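Local structure of putative enoyl-CoA hydratase/isomerase (Mycobacterium abscessus, 3RSI) at residues A112-G117 against H132-L137; L105-N110 against E119-T124; I21-R26 against I58-G63. The protein probably acts as a hydro-lyase of lipid metabolism, a member of the enoyl-CoA hydratase/isomerase (crotonase) family assembled from three chains. All coordinates share one frame; numbering follows the deposited sequence.

Contact 1. Residues A112-G117 against H132-L137; sequences ACLGGG and HATFGL
Cys113 and Phe135 meet on one face of a short parallel strand pair, and their first torsions set how. Cys113 SG stands anti to its backbone N (chi1 175°). Phe135 CG lies anti to its own carbonyl carbon (chi1 -60°), which leaves the CD1 corner of the ring beside the cysteine. Cys113 CB lies 4.0 Å from Phe135 CD1. Cys113 SG sits 5.0 Å from the centroid of the Phe135 ring, an oblique sulfur-aromatic contact. On the other face, the CD2 branch of Leu114 bends over the backbone of Gly136, with Leu114 CD2 3.7 Å from Gly136 N. At the far end, the CD2 methyl of Leu137 turns back to within 3.4 Å of Gly115 O.

Three backbone hydrogen bonds hold the strands in parallel register. Cys113 N gives to Thr134 O (2.8 Å). Gly136 N gives to Cys113 O (3.2 Å). Gly115 N gives to Gly136 O (2.9 Å). A CA-H...O contact joins Phe135 CA to Cys113 O at 3.3 Å.

Gly115, with positive phi, is the N-cap residue where the strand turns into helix 116-121. As in other enoyl-CoA hydratases, this glycine-rich turn probably supplies one N-H of the oxyanion hole. Phe135 also packs on Leu121 of that helix and on Val109 of strand 105-109. Leu137 reaches Leu154 of helix 150-157. Strand 173-174 runs antiparallel on the far side of strand 134-136, while Ala112 and Leu114 make backbone bonds to a second subunit.

Contact 2. Residues L105-N110 against E119-T124; sequences LIAAVN and EMLQQT
Ala107 and Val109 meet Leu121 through apolar contacts, and one methyl serves both. Leu121 CD1 is 3.5 Å from Ala107 CB. The same Leu121 CD1 is 3.8 Å from Val109 CG2, and the valine and leucine side chains cross at about a right angle. Leu121 CG lies anti to its backbone N (chi1 -174°), and this swings the end of the side chain towards the strand. Further down, Leu105 and Thr124 meet methyl to methyl, with Leu105 CD2 3.8 Å from Thr124 CG2.

No hydrogen bond spans the two segments. The polar bonds lie within 119-124 and shape its turn. Leu121 to Thr124 form a type I beta turn. Leu121 O accepts twice: from Thr124 N at 3.0 Å, and from Thr124 OG1 at 2.6 Å on a lone pair in the carbonyl plane. The hydroxyl stands between the backbone N and the carbonyl carbon of its own residue (chi1 70°). Its oxygen therefore faces back into the turn, while CG2 is left for Leu105.

The contact lies in a beta-alpha-beta crossover. Strand 105-109 leads through the short strand 113-114 and helix 116-121 to strand 126-130, its parallel neighbour. Helix 193-205 packs on the opposite side of strand 105-109, at Ile106 and Ala108. Beyond the other edge, Leu105 to Ala107 pair in parallel with a strand of a second subunit.

Contact 3. Residues I21-R26 against I58-G63; sequences ILTMNR and ILTGAG
Leu22, Met24 and Leu59 form the apolar centre of this contact, on one face of the strand pair in a beta-alpha-beta unit. Strand 19-24 leads through helix 35-50 to strand 56-61, its parallel neighbour. Leu22 CB is 3.8 Å from Leu59 CD1. The Met24 chain bends at its last torsion (chi3 -78°), which brings Met24 CE to 4.0 Å from Leu59 CD1. Phe41 of helix 35-50 packs on both Met24 and Leu59.

The backbones join in a parallel ladder. Leu22 N gives a nearly straight bond to Ile58 O (2.7 Å, 175°). Thr60 N then bonds Leu22 O, Met24 N bonds Thr60 O, and Ala62 N bonds Met24 O at 2.8 Å.

The other face carries Ile21 and Ile58 and, further along, the threonines. Thr23 and Thr60 lie side by side, pointing the same way, with Thr23 OG1 3.5 Å from Thr60 CG2. Thr60 OG1 instead bonds Ala108 O of a second subunit.

At the polar edge, Asn25 ND2 bonds Arg9 O in the same chain, and Asn25 OD1 rests 3.6 Å from Ala62 CB.

In the fold
All three contacts are largely buried, and none has a fully exposed touching residue. Contacts 1 and 2 are neighbours and share helix 116-121. They touch, for example where Leu137 CD2 packs on Glu119 CG at 3.7 Å. Contact 3 lies on the opposite side of the chain's centre, with its centre about 40 Å from that of contact 2. Between subunits the regions do meet: strand 56-61 of one chain extends the sheet of another, beside its contact 2 region. The chemistry follows the elements joined. Contacts 1 and 3 are parallel ladders with backbone bonds. Contact 2 has no hydrogen bond across it; side chains of strand 105-109 pack on Leu121 and the turn it opens.

Contact 1. Residues A112-G117 against H132-L137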
ATOM      1  N   ALA B 112       3.960   8.106 -22.997  1.00 12.07           N
ATOM      2  CA  ALA B 112       5.090   7.495 -22.293  1.00 12.59           C
ATOM      3  C   ALA B 112       5.524   8.323 -21.086  1.00 12.59           C
ATOM      4  O   ALA B 112       5.709   9.536 -21.197  1.00 12.00           O
ATOM      5  CB  ALA B 112       6.287   7.297 -23.262  1.00 12.73           C
ATOM      6  N   CYS B 113       5.677   7.660 -19.940  1.00 13.03           N
ATOM      7  CA  CYS B 113       6.028   8.314 -18.692  1.00 12.58           C
ATOM      8  C   CYS B 113       7.154   7.528 -18.056  1.00 13.17           C
ATOM      9  O   CYS B 113       6.918   6.580 -17.286  1.00 12.04           O
ATOM     10  CB  CYS B 113       4.796   8.374 -17.770  1.00 12.94           C
ATOM     11  SG  CYS B 113       5.104   9.047 -16.102  1.00 12.94           S
ATOM     12  N   LEU B 114       8.384   7.922 -18.372  1.00 13.37           N
ATOM     13  CA  LEU B 114       9.553   7.085 -18.097  1.00 14.46           C
ATOM     14  C   LEU B 114      10.648   7.878 -17.420  1.00 14.90           C
ATOM     15  O   LEU B 114      10.811   9.060 -17.685  1.00 15.73           O
ATOM     16  CB  LEU B 114      10.106   6.506 -19.405  1.00 14.70           C
ATOM     17  CG  LEU B 114       9.121   5.810 -20.355  1.00 14.94           C
ATOM     18  CD1 LEU B 114       9.849   5.444 -21.687  1.00 16.08           C
ATOM     19  CD2 LEU B 114       8.498   4.604 -19.722  1.00 14.13           C
ATOM     20  N   GLY B 115      11.398   7.230 -16.536  1.00 15.04           N
ATOM     21  CA  GLY B 115      12.551   7.878 -15.927  1.00 14.71           C
ATOM     22  C   GLY B 115      12.118   9.038 -15.048  1.00 14.46           C
ATOM     23  O   GLY B 115      11.226   8.883 -14.218  1.00 13.58           O
ATOM     24  N   GLY B 116      12.748  10.197 -15.245  1.00 14.34           N
ATOM     25  CA  GLY B 116      12.427  11.410 -14.490  1.00 14.37           C
ATOM     26  C   GLY B 116      10.956  11.763 -14.481  1.00 13.80           C
ATOM     27  O   GLY B 116      10.445  12.254 -13.492  1.00 14.33           O
ATOM     28  N   GLY B 117      10.257  11.508 -15.576  1.00 13.98           N
ATOM     29  CA  GLY B 117       8.817  11.763 -15.636  1.00 13.62           C
ATOM     30  C   GLY B 117       8.032  10.931 -14.624  1.00 13.57           C
ATOM     31  O   GLY B 117       7.077  11.415 -13.984  1.00 13.49           O
ATOM     32  N   HIS B 132      -2.949   4.405 -23.795  1.00 14.82           N
ATOM     33  CA  HIS B 132      -1.696   3.964 -24.411  1.00 15.25           C
ATOM     34  C   HIS B 132      -0.428   4.427 -23.674  1.00 14.60           C
ATOM     35  O   HIS B 132       0.667   4.124 -24.110  1.00 14.91           O
ATOM     36  CB  HIS B 132      -1.641   4.397 -25.884  1.00 15.37           C
ATOM     37  CG  HIS B 132      -2.794   3.899 -26.697  1.00 17.21           C
ATOM     38  ND1 HIS B 132      -3.161   2.572 -26.727  1.00 17.22           N
ATOM     39  CD2 HIS B 132      -3.637   4.543 -27.539  1.00 17.53           C
ATOM     40  CE1 HIS B 132      -4.199   2.427 -27.530  1.00 19.06           C
ATOM     41  NE2 HIS B 132      -4.505   3.607 -28.036  1.00 18.43           N
ATOM     42  N   ALA B 133      -0.577   5.138 -22.561  1.00 14.45           N
ATOM     43  CA  ALA B 133       0.566   5.496 -21.716  1.00 13.90           C
ATOM     44  C   ALA B 133       1.292   4.266 -21.165  1.00 13.92           C
ATOM     45  O   ALA B 133       0.706   3.186 -21.011  1.00 14.19           O
ATOM     46  CB  ALA B 133       0.133   6.390 -20.595  1.00 12.90           C
ATOM     47  N   THR B 134       2.584   4.433 -20.903  1.00 14.09           N
ATOM     48  CA  THR B 134       3.405   3.420 -20.230  1.00 13.84           C
ATOM     49  C   THR B 134       4.166   4.100 -19.092  1.00 13.68           C
ATOM     50  O   THR B 134       4.384   5.316 -19.133  1.00 13.26           O
ATOM     51  CB  THR B 134       4.411   2.745 -21.198  1.00 14.25           C
ATOM     52  OG1 THR B 134       5.230   3.738 -21.844  1.00 14.53           O
ATOM     53  CG2 THR B 134       3.668   1.946 -22.252  1.00 16.23           C
ATOM     54  N   PHE B 135       4.559   3.309 -18.093  1.00 12.96           N
ATOM     55  CA  PHE B 135       5.183   3.800 -16.865  1.00 12.74           C
ATOM     56  C   PHE B 135       6.411   2.981 -16.519  1.00 12.11           C
ATOM     57  O   PHE B 135       6.340   1.772 -16.405  1.00 12.98           O
ATOM     58  CB  PHE B 135       4.172   3.717 -15.728  1.00 12.38           C
ATOM     59  CG  PHE B 135       2.939   4.532 -15.985  1.00 13.22           C
ATOM     60  CD1 PHE B 135       2.828   5.812 -15.480  1.00 13.03           C
ATOM     61  CD2 PHE B 135       1.930   4.042 -16.799  1.00 13.86           C
ATOM     62  CE1 PHE B 135       1.692   6.605 -15.759  1.00 13.99           C
ATOM     63  CE2 PHE B 135       0.803   4.812 -17.094  1.00 13.36           C
ATOM     64  CZ  PHE B 135       0.684   6.099 -16.554  1.00 13.47           C
ATOM     65  N   GLY B 136       7.542   3.620 -16.330  1.00 11.62           N
ATOM     66  CA  GLY B 136       8.760   2.856 -16.156  1.00 12.22           C
ATOM     67  C   GLY B 136       9.907   3.667 -15.606  1.00 11.99           C
ATOM     68  O   GLY B 136       9.914   4.878 -15.666  1.00 12.45           O
ATOM     69  N   LEU B 137      10.854   2.955 -15.028  1.00 12.34           N
ATOM     70  CA  LEU B 137      12.068   3.519 -14.475  1.00 12.47           C
ATOM     71  C   LEU B 137      13.201   2.624 -14.952  1.00 11.83           C
ATOM     72  O   LEU B 137      13.605   1.685 -14.252  1.00 12.07           O
ATOM     73  CB  LEU B 137      11.975   3.536 -12.951  1.00 11.65           C
ATOM     74  CG  LEU B 137      10.892   4.414 -12.325  1.00 11.86           C
ATOM     75  CD1 LEU B 137      10.707   4.023 -10.840  1.00  8.45           C
ATOM     76  CD2 LEU B 137      11.231   5.910 -12.481  1.00 12.11           C
TER

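Contact 2. Residues L105-N110 against E119-T124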
ATOM      1  N   LEU B 105      -2.051  18.621  -7.389  1.00 11.05           N
ATOM      2  CA  LEU B 105      -1.388  18.452  -8.696  1.00 10.68           C
ATOM      3  C   LEU B 105      -1.946  17.195  -9.383  1.00 10.63           C
ATOM      4  O   LEU B 105      -1.886  16.086  -8.841  1.00 10.21           O
ATOM      5  CB  LEU B 105       0.124  18.319  -8.490  1.00 11.03           C
ATOM      6  CG  LEU B 105       1.019  18.188  -9.714  1.00  9.27           C
ATOM      7  CD1 LEU B 105       0.724  19.315 -10.678  1.00 10.77           C
ATOM      8  CD2 LEU B 105       2.490  18.174  -9.268  1.00 10.63           C
ATOM      9  N   ILE B 106      -2.544  17.404 -10.550  1.00 10.44           N
ATOM     10  CA  ILE B 106      -3.197  16.363 -11.312  1.00 11.00           C
ATOM     11  C   ILE B 106      -2.371  16.033 -12.537  1.00 11.28           C
ATOM     12  O   ILE B 106      -2.151  16.898 -13.377  1.00 11.98           O
ATOM     13  CB  ILE B 106      -4.581  16.831 -11.795  1.00 11.64           C
ATOM     14  CG1 ILE B 106      -5.415  17.292 -10.596  1.00 11.49           C
ATOM     15  CG2 ILE B 106      -5.308  15.706 -12.555  1.00 11.61           C
ATOM     16  CD1 ILE B 106      -6.682  18.019 -11.001  1.00 12.24           C
ATOM     17  N   ALA B 107      -1.925  14.788 -12.645  1.00 11.09           N
ATOM     18  CA  ALA B 107      -1.177  14.346 -13.801  1.00 11.18           C
ATOM     19  C   ALA B 107      -2.156  13.879 -14.857  1.00 11.43           C
ATOM     20  O   ALA B 107      -2.978  13.004 -14.594  1.00 11.83           O
ATOM     21  CB  ALA B 107      -0.207  13.216 -13.428  1.00 10.70           C
ATOM     22  N   ALA B 108      -2.073  14.491 -16.040  1.00 11.66           N
ATOM     23  CA  ALA B 108      -2.741  14.018 -17.234  1.00 11.62           C
ATOM     24  C   ALA B 108      -1.681  13.289 -18.055  1.00 11.79           C
ATOM     25  O   ALA B 108      -0.961  13.896 -18.852  1.00 11.87           O
ATOM     26  CB  ALA B 108      -3.336  15.182 -18.006  1.00 11.12           C
ATOM     27  N   VAL B 109      -1.544  11.988 -17.826  1.00 12.21           N
ATOM     28  CA  VAL B 109      -0.462  11.222 -18.468  1.00 12.00           C
ATOM     29  C   VAL B 109      -0.900  10.799 -19.861  1.00 12.51           C
ATOM     30  O   VAL B 109      -1.571   9.784 -20.048  1.00 12.78           O
ATOM     31  CB  VAL B 109      -0.003  10.028 -17.621  1.00 11.54           C
ATOM     32  CG1 VAL B 109       1.282   9.421 -18.210  1.00 11.88           C
ATOM     33  CG2 VAL B 109       0.205  10.482 -16.180  1.00 11.62           C
ATOM     34  N   ASN B 110      -0.488  11.593 -20.841  1.00 12.84           N
ATOM     35  CA  ASN B 110      -0.985  11.473 -22.210  1.00 12.79           C
ATOM     36  C   ASN B 110      -0.213  10.475 -23.052  1.00 13.22           C
ATOM     37  O   ASN B 110      -0.616  10.181 -24.172  1.00 13.54           O
ATOM     38  CB  ASN B 110      -0.966  12.828 -22.892  1.00 13.03           C
ATOM     39  CG  ASN B 110       0.408  13.455 -22.886  1.00 13.51           C
ATOM     40  OD1 ASN B 110       0.926  13.852 -21.826  1.00 11.29           O
ATOM     41  ND2 ASN B 110       1.027  13.529 -24.068  1.00 10.72           N
ATOM     42  N   GLU B 119       9.472   9.471 -12.014  1.00 12.59           N
ATOM     43  CA  GLU B 119       9.914   9.908 -10.693  1.00 11.84           C
ATOM     44  C   GLU B 119       9.042  11.062 -10.170  1.00 12.25           C
ATOM     45  O   GLU B 119       8.529  11.006  -9.028  1.00 11.96           O
ATOM     46  CB  GLU B 119      11.385  10.305 -10.685  1.00 12.09           C
ATOM     47  CG  GLU B 119      12.328   9.156 -11.029  1.00 11.98           C
ATOM     48  CD  GLU B 119      13.386   8.953  -9.982  1.00 13.13           C
ATOM     49  OE1 GLU B 119      13.018   8.715  -8.800  1.00 14.01           O
ATOM     50  OE2 GLU B 119      14.569   9.045 -10.326  1.00 14.20           O
ATOM     51  N   MET B 120       8.840  12.078 -11.004  1.00 12.01           N
ATOM     52  CA  MET B 120       8.010  13.217 -10.614  1.00 11.90           C
ATOM     53  C   MET B 120       6.513  12.873 -10.429  1.00 11.40           C
ATOM     54  O   MET B 120       5.802  13.516  -9.641  1.00 11.67           O
ATOM     55  CB  MET B 120       8.163  14.373 -11.603  1.00 12.04           C
ATOM     56  CG  MET B 120       9.444  15.154 -11.419  1.00 12.91           C
ATOM     57  SD  MET B 120       9.651  16.503 -12.621  1.00 14.89           S
ATOM     58  CE  MET B 120       8.440  17.671 -12.006  1.00 11.46           C
ATOM     59  N   LEU B 121       6.047  11.858 -11.139  1.00 11.23           N
ATOM     60  CA  LEU B 121       4.662  11.412 -11.027  1.00 11.24           C
ATOM     61  C   LEU B 121       4.282  11.053  -9.584  1.00 10.90           C
ATOM     62  O   LEU B 121       3.132  11.239  -9.184  1.00  9.90           O
ATOM     63  CB  LEU B 121       4.436  10.221 -11.935  1.00 11.45           C
ATOM     64  CG  LEU B 121       3.014   9.692 -12.076  1.00 11.20           C
ATOM     65  CD1 LEU B 121       2.122  10.598 -12.896  1.00 11.52           C
ATOM     66  CD2 LEU B 121       3.070   8.289 -12.687  1.00 11.53           C
ATOM     67  N   GLN B 122       5.252  10.554  -8.817  1.00 10.77           N
ATOM     68  CA  GLN B 122       5.021  10.155  -7.441  1.00 11.18           C
ATOM     69  C   GLN B 122       4.721  11.338  -6.511  1.00 11.46           C
ATOM     70  O   GLN B 122       4.173  11.134  -5.442  1.00 12.24           O
ATOM     71  CB  GLN B 122       6.177   9.299  -6.922  1.00 11.24           C
ATOM     72  CG  GLN B 122       6.225   7.923  -7.595  1.00 10.09           C
ATOM     73  CD  GLN B 122       7.603   7.303  -7.551  1.00  9.76           C
ATOM     74  OE1 GLN B 122       8.007   6.763  -6.524  1.00 11.62           O
ATOM     75  NE2 GLN B 122       8.337   7.384  -8.665  1.00 11.22           N
ATOM     76  N   GLN B 123       5.012  12.561  -6.959  1.00 12.32           N
ATOM     77  CA  GLN B 123       4.680  13.780  -6.234  1.00 12.44           C
ATOM     78  C   GLN B 123       3.461  14.504  -6.841  1.00 12.47           C
ATOM     79  O   GLN B 123       3.091  15.599  -6.401  1.00 12.12           O
ATOM     80  CB  GLN B 123       5.896  14.708  -6.156  1.00 12.82           C
ATOM     81  CG  GLN B 123       6.958  14.247  -5.141  1.00 13.93           C
ATOM     82  CD  GLN B 123       6.602  14.661  -3.723  1.00 13.88           C
ATOM     83  OE1 GLN B 123       5.741  14.071  -3.111  1.00 17.23           O
ATOM     84  NE2 GLN B 123       7.229  15.715  -3.222  1.00 13.53           N
ATOM     85  N   THR B 124       2.845  13.902  -7.849  1.00 11.79           N
ATOM     86  CA  THR B 124       1.505  14.291  -8.231  1.00 11.74           C
ATOM     87  C   THR B 124       0.507  13.568  -7.324  1.00 11.38           C
ATOM     88  O   THR B 124       0.790  12.492  -6.796  1.00 11.68           O
ATOM     89  CB  THR B 124       1.193  13.983  -9.729  1.00 11.82           C
ATOM     90  OG1 THR B 124       1.093  12.569  -9.948  1.00 10.31           O
ATOM     91  CG2 THR B 124       2.243  14.608 -10.636  1.00 12.38           C
TER

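Contact 3. Residues I21-R26 against I58-G63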
ATOM      1  N   ILE B  21     -22.840  -8.127  17.053  1.00 15.62           N
ATOM      2  CA  ILE B  21     -23.208  -7.352  15.888  1.00 15.34           C
ATOM      3  C   ILE B  21     -23.691  -5.981  16.345  1.00 14.81           C
ATOM      4  O   ILE B  21     -24.619  -5.875  17.162  1.00 13.96           O
ATOM      5  CB  ILE B  21     -24.339  -8.024  15.083  1.00 15.80           C
ATOM      6  CG1 ILE B  21     -23.931  -9.439  14.668  1.00 17.99           C
ATOM      7  CG2 ILE B  21     -24.684  -7.188  13.837  1.00 14.94           C
ATOM      8  CD1 ILE B  21     -25.119 -10.299  14.364  1.00 22.50           C
ATOM      9  N   LEU B  22     -23.043  -4.955  15.804  1.00 13.60           N
ATOM     10  CA  LEU B  22     -23.345  -3.573  16.084  1.00 13.50           C
ATOM     11  C   LEU B  22     -24.053  -3.003  14.869  1.00 12.81           C
ATOM     12  O   LEU B  22     -23.554  -3.114  13.740  1.00 11.95           O
ATOM     13  CB  LEU B  22     -22.051  -2.799  16.324  1.00 13.07           C
ATOM     14  CG  LEU B  22     -21.162  -3.271  17.478  1.00 15.56           C
ATOM     15  CD1 LEU B  22     -19.915  -2.400  17.556  1.00 16.08           C
ATOM     16  CD2 LEU B  22     -21.941  -3.210  18.776  1.00 17.14           C
ATOM     17  N   THR B  23     -25.208  -2.389  15.089  1.00 12.12           N
ATOM     18  CA  THR B  23     -25.967  -1.845  13.990  1.00 12.05           C
ATOM     19  C   THR B  23     -26.234  -0.370  14.222  1.00 12.29           C
ATOM     20  O   THR B  23     -26.962  -0.026  15.150  1.00 12.76           O
ATOM     21  CB  THR B  23     -27.291  -2.582  13.784  1.00 12.33           C
ATOM     22  OG1 THR B  23     -27.023  -3.961  13.545  1.00 12.50           O
ATOM     23  CG2 THR B  23     -28.049  -1.996  12.584  1.00 11.32           C
ATOM     24  N   MET B  24     -25.634   0.473  13.377  1.00 11.85           N
ATOM     25  CA  MET B  24     -25.876   1.901  13.397  1.00 12.51           C
ATOM     26  C   MET B  24     -27.320   2.108  12.940  1.00 13.16           C
ATOM     27  O   MET B  24     -27.704   1.638  11.874  1.00 13.21           O
ATOM     28  CB  MET B  24     -24.899   2.611  12.467  1.00 12.64           C
ATOM     29  CG  MET B  24     -23.463   2.491  12.898  1.00 11.81           C
ATOM     30  SD  MET B  24     -22.277   3.114  11.703  1.00 12.22           S
ATOM     31  CE  MET B  24     -22.266   1.723  10.536  1.00  9.94           C
ATOM     32  N   ASN B  25     -28.113   2.771  13.776  1.00 13.93           N
ATOM     33  CA  ASN B  25     -29.576   2.788  13.643  1.00 14.54           C
ATOM     34  C   ASN B  25     -30.200   4.182  13.766  1.00 14.80           C
ATOM     35  O   ASN B  25     -30.739   4.541  14.807  1.00 14.54           O
ATOM     36  CB  ASN B  25     -30.168   1.877  14.714  1.00 15.00           C
ATOM     37  CG  ASN B  25     -31.672   1.726  14.588  1.00 15.93           C
ATOM     38  OD1 ASN B  25     -32.220   1.735  13.484  1.00 16.71           O
ATOM     39  ND2 ASN B  25     -32.341   1.607  15.716  1.00 14.60           N
ATOM     40  N   ARG B  26     -30.079   4.977  12.716  1.00 14.87           N
ATOM     41  CA  ARG B  26     -30.815   6.248  12.612  1.00 14.83           C
ATOM     42  C   ARG B  26     -31.313   6.400  11.183  1.00 14.02           C
ATOM     43  O   ARG B  26     -30.746   7.162  10.387  1.00 14.19           O
ATOM     44  CB  ARG B  26     -29.934   7.448  12.966  1.00 15.00           C
ATOM     45  CG  ARG B  26     -29.360   7.448  14.352  1.00 15.47           C
ATOM     46  CD  ARG B  26     -28.444   8.644  14.514  1.00 15.08           C
ATOM     47  NE  ARG B  26     -29.187   9.919  14.576  1.00 16.02           N
ATOM     48  CZ  ARG B  26     -28.754  11.077  14.074  1.00 16.88           C
ATOM     49  NH1 ARG B  26     -27.596  11.158  13.421  1.00 15.23           N
ATOM     50  NH2 ARG B  26     -29.491  12.173  14.213  1.00 18.08           N
ATOM     51  N   ILE B  58     -18.984  -7.404  14.488  1.00 12.02           N
ATOM     52  CA  ILE B  58     -19.436  -7.013  13.162  1.00 12.18           C
ATOM     53  C   ILE B  58     -20.122  -5.655  13.262  1.00 11.35           C
ATOM     54  O   ILE B  58     -20.939  -5.431  14.167  1.00 11.77           O
ATOM     55  CB  ILE B  58     -20.438  -8.054  12.554  1.00 12.35           C
ATOM     56  CG1 ILE B  58     -19.758  -9.418  12.376  1.00 13.64           C
ATOM     57  CG2 ILE B  58     -21.003  -7.546  11.194  1.00 11.73           C
ATOM     58  CD1 ILE B  58     -20.719 -10.582  11.985  1.00 13.71           C
ATOM     59  N   LEU B  59     -19.793  -4.771  12.322  1.00 10.67           N
ATOM     60  CA  LEU B  59     -20.383  -3.435  12.249  1.00 10.77           C
ATOM     61  C   LEU B  59     -21.143  -3.270  10.955  1.00 10.37           C
ATOM     62  O   LEU B  59     -20.599  -3.522   9.869  1.00 10.78           O
ATOM     63  CB  LEU B  59     -19.288  -2.372  12.340  1.00  9.56           C
ATOM     64  CG  LEU B  59     -19.749  -0.926  12.353  1.00 10.08           C
ATOM     65  CD1 LEU B  59     -20.785  -0.633  13.443  1.00  8.58           C
ATOM     66  CD2 LEU B  59     -18.510  -0.043  12.501  1.00 10.48           C
ATOM     67  N   THR B  60     -22.387  -2.834  11.070  1.00 10.73           N
ATOM     68  CA  THR B  60     -23.263  -2.678   9.939  1.00 11.52           C
ATOM     69  C   THR B  60     -24.247  -1.562  10.217  1.00 12.41           C
ATOM     70  O   THR B  60     -24.304  -1.035  11.333  1.00 13.20           O
ATOM     71  CB  THR B  60     -24.013  -4.004   9.612  1.00 11.66           C
ATOM     72  OG1 THR B  60     -24.381  -4.026   8.232  1.00 10.21           O
ATOM     73  CG2 THR B  60     -25.270  -4.188  10.481  1.00 12.60           C
ATOM     74  N   GLY B  61     -25.020  -1.204   9.194  1.00 12.88           N
ATOM     75  CA  GLY B  61     -26.028  -0.168   9.309  1.00 13.32           C
ATOM     76  C   GLY B  61     -27.423  -0.737   9.117  1.00 14.52           C
ATOM     77  O   GLY B  61     -27.607  -1.721   8.408  1.00 14.73           O
ATOM     78  N   ALA B  62     -28.397  -0.101   9.748  1.00 15.18           N
ATOM     79  CA  ALA B  62     -29.801  -0.453   9.575  1.00 16.52           C
ATOM     80  C   ALA B  62     -30.331  -0.052   8.182  1.00 16.45           C
ATOM     81  O   ALA B  62     -30.029   1.023   7.655  1.00 15.60           O
ATOM     82  CB  ALA B  62     -30.649   0.180  10.677  1.00 16.46           C
ATOM     83  N   GLY B  63     -31.117  -0.945   7.595  1.00 17.47           N
ATOM     84  CA  GLY B  63     -31.754  -0.686   6.298  1.00 18.42           C
ATOM     85  C   GLY B  63     -30.761  -0.740   5.153  1.00 18.47           C
ATOM     86  O   GLY B  63     -29.884  -1.588   5.123  1.00 19.05           O
TER